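PDB 4F7A: putative uncharacterized protein from Bacteroides vulgatus, which probably binds mucin O-glycans at the bacterial surface, as a SusD-like outer-membrane lipoprotein serving nutrient uptake. Local coordinates for residues Asp481-Gln484 with Tyr485-Cys489; Ser147-Thr150 with Gln151-Tyr155; Gln358-Glu361 with Ala362-Thr366. All blocks are in the same frame, centred on the assembly; numbering follows the deposited sequence.

Interaction 1: Asp481-Gln484 with Tyr485-Cys489; sequences DPEQ and YKNLC
Lys486 and Glu483 run alongside each other out from the first turns of helix 482-492. Lys486 CB lies against the preceding turn, 3.4 Å from Glu483 O and a little farther from Pro482 O. CG and CD carry the chain outward along its neighbour, and the bend at the third torsion (chi3 65°) brings the end up to the two carboxylate oxygens. There Lys486 CE lies 3.3 Å from Glu483 OE1, and Lys486 NZ forms a salt bridge at 3.2 Å from the same oxygen; its hydrogen bonds to OE1 and OE2 are both weak. Glu483 is modelled in two conformations, and this pairing describes one of them.

Asn487 lies one turn beyond Glu483, its amide plane 82° from the carboxylate. Their polar ends are linked through water: Asn487 ND2 donates to a water 2.9 Å away that also contacts Glu483 OE2, while a second water lies 2.8 Å from Asn487 OD1, close to both Glu483 OE2 and Lys486 NZ. With an alanine here, both waters would probably lose their amide partner and Glu483 a restraint on its rotation.

The segment opens a helix of the TPR-like, largely helical SusD fold, directly after helix 475-480. Asp481, the N-cap, takes the amide hydrogen of Gln484 N on its OD1 at 3.0 Å, the donor coming from well above the carboxylate plane. Beyond the cap, backbone bonds from Tyr485 N to Asp481 O and from Asn487 N to Glu483 O continue the helix. On the inward side Gln484 CG approaches Leu488 CD1 at 4.1 Å, and the Gln484 amide reaches onward to Ser147 through OE1 and to a bound glycerol through NE2. Tyr485 leads away from this turn, its hydroxyl bonded to Asp496.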
# COMPACT_ATOMS: atom_id res chain seq x y z
N ASP A 481 -24.50 6.53 11.58
CA ASP A 481 -24.02 7.56 12.48
C ASP A 481 -23.83 8.91 11.77
O ASP A 481 -22.70 9.27 11.39
CB ASP A 481 -22.73 7.06 13.13
CG ASP A 481 -22.32 7.88 14.33
OD1 ASP A 481 -22.85 9.00 14.56
OD2 ASP A 481 -21.41 7.40 15.04
N PRO A 482 -24.93 9.64 11.57
CA PRO A 482 -24.86 10.91 10.87
C PRO A 482 -24.01 11.96 11.61
O PRO A 482 -23.32 12.72 10.94
CB PRO A 482 -26.34 11.33 10.73
CG PRO A 482 -27.08 10.55 11.77
CD PRO A 482 -26.33 9.24 11.83
N GLU A 483 -24.04 11.99 12.95
CA GLU A 483 -23.19 12.92 13.69
C GLU A 483 -21.71 12.62 13.41
O GLU A 483 -20.94 13.54 13.10
CB GLU A 483 -23.48 12.87 15.20
CG GLU A 483 -22.61 13.79 16.06
CD GLU A 483 -22.97 15.26 15.92
OE1 GLU A 483 -23.92 15.58 15.17
OE2 GLU A 483 -22.32 16.08 16.59
N GLN A 484 -21.32 11.35 13.48
CA GLN A 484 -19.94 11.01 13.16
C GLN A 484 -19.56 11.41 11.73
O GLN A 484 -18.44 11.89 11.49
CB GLN A 484 -19.66 9.53 13.36
CG GLN A 484 -18.24 9.13 13.04
CD GLN A 484 -17.92 7.79 13.58
OE1 GLN A 484 -17.54 7.65 14.75
NE2 GLN A 484 -18.12 6.75 12.75
N TYR A 485 -20.46 11.21 10.78
CA TYR A 485 -20.19 11.60 9.39
C TYR A 485 -19.92 13.11 9.31
O TYR A 485 -18.97 13.55 8.64
CB TYR A 485 -21.35 11.22 8.49
CG TYR A 485 -21.13 11.66 7.07
CD1 TYR A 485 -20.13 11.08 6.30
CD2 TYR A 485 -21.90 12.68 6.51
CE1 TYR A 485 -19.89 11.50 4.99
CE2 TYR A 485 -21.67 13.11 5.18
CZ TYR A 485 -20.66 12.50 4.43
OH TYR A 485 -20.41 12.90 3.13
N LYS A 486 -20.73 13.91 10.01
CA LYS A 486 -20.50 15.34 10.06
C LYS A 486 -19.11 15.64 10.64
O LYS A 486 -18.37 16.48 10.11
CB LYS A 486 -21.56 16.05 10.89
CG LYS A 486 -21.25 17.57 11.07
CD LYS A 486 -22.20 18.26 12.02
CE LYS A 486 -22.09 17.74 13.45
NZ LYS A 486 -22.94 18.56 14.39
N ASN A 487 -18.75 14.95 11.73
CA ASN A 487 -17.42 15.12 12.34
C ASN A 487 -16.25 14.72 11.46
O ASN A 487 -15.19 15.36 11.52
CB ASN A 487 -17.33 14.39 13.68
CG ASN A 487 -18.24 14.99 14.73
OD1 ASN A 487 -18.63 16.16 14.62
ND2 ASN A 487 -18.61 14.19 15.75
N LEU A 488 -16.44 13.66 10.67
CA LEU A 488 -15.44 13.22 9.72
C LEU A 488 -15.26 14.29 8.62
O LEU A 488 -14.13 14.63 8.27
CB LEU A 488 -15.85 11.89 9.09
CG LEU A 488 -15.70 10.64 9.96
CD1 LEU A 488 -16.48 9.47 9.34
CD2 LEU A 488 -14.20 10.28 10.16
N CYS A 489 -16.37 14.81 8.11
CA CYS A 489 -16.35 15.90 7.14
C CYS A 489 -15.65 17.17 7.65
O CYS A 489 -14.81 17.74 6.93
CB CYS A 489 -17.77 16.23 6.68
SG CYS A 489 -18.42 14.92 5.59
O HOH W 1 -19.99 15.12 18.16
O HOH W 2 -20.54 17.68 16.06

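Interaction 2: Ser147-Thr150 with Gln151-Tyr155; sequences SVDT and QEEAY
Thr150 OG1 is set between its own backbone N and carbonyl carbon (chi1 68°), and Glu153 CG lies anti to its carbonyl carbon (chi1 -74°), which folds the extended glutamate back over the threonine. Thr150 OG1 thus accepts from Glu153 N at 3.1 Å, while Glu153 OE1 accepts from Thr150 N at 3.0 Å, the donor lying 40° out of the carboxylate plane. These reciprocal bonds make a capping box at the start of helix 151-174, with Thr150 as N-cap; the helix follows the loop that leaves helix 111-132 in this TPR-like fold. Glu153 CG passes 3.3 Å from Thr150 OG1, and Ala154 N bonds to Thr150 O.

Two waters also donate to Glu153 OE1, one of them weakly. The stronger, 2.7 Å from Glu153 OE1, also donates to Val148 O; the weaker bridges to Asp149 OD1. The two carboxylates stand close, with Asp149 OD1 4.5 Å from Glu153 OE1, which could raise the proton affinity of either, although the donors around them would offset this. Asp149 is held by Ser138 through OD1, and its OD2 lies 3.8 Å from Ala154 CA.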
# COMPACT_ATOMS: atom_id res chain seq x y z
N SER A 147 -15.76 11.25 18.13
CA SER A 147 -14.97 10.03 17.99
C SER A 147 -13.83 10.13 16.97
O SER A 147 -13.01 9.20 16.83
CB SER A 147 -15.91 8.91 17.55
OG SER A 147 -16.66 9.33 16.38
N VAL A 148 -13.77 11.24 16.25
CA VAL A 148 -12.94 11.34 15.05
C VAL A 148 -11.56 11.93 15.33
O VAL A 148 -11.42 12.94 16.03
CB VAL A 148 -13.67 12.21 13.98
CG1 VAL A 148 -12.74 12.53 12.78
CG2 VAL A 148 -14.92 11.49 13.51
N ASP A 149 -10.54 11.29 14.77
CA ASP A 149 -9.21 11.90 14.65
C ASP A 149 -9.06 12.56 13.28
O ASP A 149 -9.34 11.93 12.27
CB ASP A 149 -8.09 10.85 14.67
CG ASP A 149 -7.88 10.21 15.99
OD1 ASP A 149 -8.44 10.66 17.02
OD2 ASP A 149 -7.10 9.21 16.00
N THR A 150 -8.54 13.79 13.23
CA THR A 150 -8.00 14.31 11.96
C THR A 150 -6.86 13.38 11.52
O THR A 150 -6.32 12.61 12.34
CB THR A 150 -7.44 15.74 12.09
OG1 THR A 150 -6.28 15.70 12.91
CG2 THR A 150 -8.50 16.72 12.73
N GLN A 151 -6.50 13.39 10.24
CA GLN A 151 -5.38 12.56 9.80
C GLN A 151 -4.10 12.87 10.57
O GLN A 151 -3.34 11.96 10.89
CB GLN A 151 -5.14 12.70 8.30
CG GLN A 151 -4.03 11.79 7.77
CD GLN A 151 -4.00 11.78 6.25
OE1 GLN A 151 -3.50 12.73 5.63
NE2 GLN A 151 -4.49 10.67 5.63
N GLU A 152 -3.86 14.15 10.85
CA GLU A 152 -2.67 14.55 11.62
C GLU A 152 -2.68 13.88 13.00
O GLU A 152 -1.67 13.37 13.45
CB GLU A 152 -2.63 16.07 11.78
CG GLU A 152 -1.41 16.58 12.57
CD GLU A 152 -1.33 18.09 12.59
OE1 GLU A 152 -2.31 18.76 12.26
OE2 GLU A 152 -0.26 18.60 12.94
N GLU A 153 -3.83 13.89 13.65
CA GLU A 153 -3.96 13.28 14.96
C GLU A 153 -3.79 11.77 14.89
O GLU A 153 -3.21 11.17 15.81
CB GLU A 153 -5.32 13.61 15.57
CG GLU A 153 -5.38 15.06 16.07
CD GLU A 153 -6.82 15.61 16.23
OE1 GLU A 153 -7.83 14.96 15.89
OE2 GLU A 153 -6.92 16.74 16.71
N ALA A 154 -4.32 11.15 13.83
CA ALA A 154 -4.14 9.69 13.64
C ALA A 154 -2.67 9.36 13.47
O ALA A 154 -2.16 8.42 14.09
CB ALA A 154 -4.97 9.18 12.45
N TYR A 155 -1.97 10.11 12.61
CA TYR A 155 -0.51 9.92 12.43
C TYR A 155 0.27 10.07 13.73
O TYR A 155 1.13 9.24 14.08
CB TYR A 155 0.04 10.83 11.31
CG TYR A 155 0.06 10.06 9.99
CD1 TYR A 155 -1.10 9.84 9.27
CD2 TYR A 155 1.24 9.52 9.49
CE1 TYR A 155 -1.10 9.10 8.07
CE2 TYR A 155 1.25 8.80 8.29
CZ TYR A 155 0.08 8.57 7.60
OH TYR A 155 0.12 7.83 6.43
O HOH W 3 -10.40 15.72 16.01
O HOH W 4 -8.00 13.23 17.99
O HOH W 5 -5.22 18.11 13.43

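Interaction 3: Gln358-Glu361 with Ala362-Thr366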
# COMPACT_ATOMS: atom_id res chain seq x y z
N GLN A 358 23.31 5.52 -3.09
CA GLN A 358 23.63 4.25 -2.49
C GLN A 358 22.37 3.52 -2.08
O GLN A 358 22.26 2.33 -2.30
CB GLN A 358 24.50 4.41 -1.23
CG GLN A 358 25.94 4.79 -1.51
CD GLN A 358 26.74 5.15 -0.23
OE1 GLN A 358 26.24 5.80 0.69
NE2 GLN A 358 28.01 4.74 -0.21
N CYS A 359 21.45 4.24 -1.44
CA CYS A 359 20.19 3.64 -0.99
C CYS A 359 19.28 3.26 -2.17
O CYS A 359 18.65 2.20 -2.16
CB CYS A 359 19.47 4.56 -0.04
SG CYS A 359 20.38 4.80 1.55
N TYR A 360 19.21 4.13 -3.18
CA TYR A 360 18.44 3.86 -4.39
C TYR A 360 18.92 2.60 -5.06
O TYR A 360 18.12 1.74 -5.40
CB TYR A 360 18.58 5.02 -5.37
CG TYR A 360 17.99 4.82 -6.73
CD1 TYR A 360 16.63 5.00 -6.96
CD2 TYR A 360 18.78 4.45 -7.81
CE1 TYR A 360 16.08 4.81 -8.24
CE2 TYR A 360 18.25 4.25 -9.08
CZ TYR A 360 16.90 4.45 -9.29
OH TYR A 360 16.40 4.31 -10.57
N GLU A 361 20.22 2.50 -5.28
CA GLU A 361 20.77 1.31 -5.94
C GLU A 361 20.58 0.04 -5.08
O GLU A 361 20.28 -1.03 -5.62
CB GLU A 361 22.22 1.54 -6.33
CG GLU A 361 22.30 2.67 -7.35
CD GLU A 361 23.59 2.71 -8.12
OE1 GLU A 361 24.61 2.24 -7.60
OE2 GLU A 361 23.58 3.23 -9.25
N ALA A 362 20.68 0.17 -3.76
CA ALA A 362 20.42 -0.97 -2.88
C ALA A 362 18.96 -1.39 -2.97
O ALA A 362 18.65 -2.58 -2.95
CB ALA A 362 20.80 -0.66 -1.44
N GLY A 363 18.05 -0.43 -3.10
CA GLY A 363 16.63 -0.75 -3.23
C GLY A 363 16.31 -1.54 -4.49
O GLY A 363 15.55 -2.50 -4.45
N VAL A 364 16.87 -1.12 -5.62
CA VAL A 364 16.62 -1.81 -6.88
C VAL A 364 17.21 -3.23 -6.83
O VAL A 364 16.56 -4.19 -7.22
CB VAL A 364 17.15 -1.02 -8.09
CG1 VAL A 364 16.97 -1.83 -9.43
CG2 VAL A 364 16.45 0.36 -8.18
N GLN A 365 18.45 -3.35 -6.34
CA GLN A 365 19.09 -4.64 -6.27
C GLN A 365 18.27 -5.56 -5.35
O GLN A 365 18.09 -6.76 -5.63
CB GLN A 365 20.53 -4.55 -5.76
CG GLN A 365 21.12 -5.93 -5.66
CD GLN A 365 21.08 -6.64 -7.01
OE1 GLN A 365 21.70 -6.12 -7.96
NE2 GLN A 365 20.32 -7.83 -7.11
N THR A 366 17.80 -5.00 -4.26
CA THR A 366 17.05 -5.77 -3.28
C THR A 366 15.73 -6.28 -3.87
O THR A 366 15.34 -7.45 -3.65
CB THR A 366 16.83 -4.93 -1.98
OG1 THR A 366 18.11 -4.68 -1.37
CG2 THR A 366 15.94 -5.68 -0.97
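Ala362 to Gln365 each donate a backbone N-H to the residue four earlier, from Gln358 to Glu361, the regular i to i+4 ladder of an alpha-helix. This is the middle of helix 356-371, one of the packed helices of the TPR-like SusD fold. The bond from Gly363 N to Cys359 O is 2.9 Å long and that from Val364 N to Tyr360 O 3.1 Å.

Van der Waals contacts of side chains with the preceding turn come next. Ala362 CB sits 3.4 Å from Gln358 O, against the carbonyl it also serves through its N-H. Val364 has CG1 anti to its backbone N (chi1 175°), leaving CG2 beside that N and directed back toward the preceding turn, 3.5 Å from Tyr360 O. In the one apolar pair, Val364 CG2 lies over one face of the Tyr360 ring, toward its rim, 4.3 Å from Tyr360 CZ. Helix 416-431 touches both residues through Gln426, and the tyrosine hydroxyl bonds to Pro408 O.

Charged and polar ends turn to other partners: Glu361 OE2 forms a salt bridge with Lys357, and the Gln365 amide bonds to the backbone of Gly374 and Ala376. Ala362 O accepts twice, from Thr366 N and, on the opposite face of its carbonyl plane, from Thr366 OG1 at 2.7 Å.

Interactions 1 and 2 belong to neighbouring parts of the fold and touch: Leu488 CD2 packs on Val148 CG2 at 3.6 Å, so helix 482-492 rests against the loop leading into helix 151-174. Interaction 3 lies on the opposite side of the chain's centre from interaction 1, about 44 Å away between centres. Interaction 1 is a surface contact, the other two partly buried. Their chemistry follows position along a helix: 481-489 and 147-155 are helix starts, where a side-chain oxygen of the N-cap residue accepts an amide hydrogen of the first turn and waters link polar groups, whereas 358-366 is mid-helix, with backbone bonds and apolar packing across its turns.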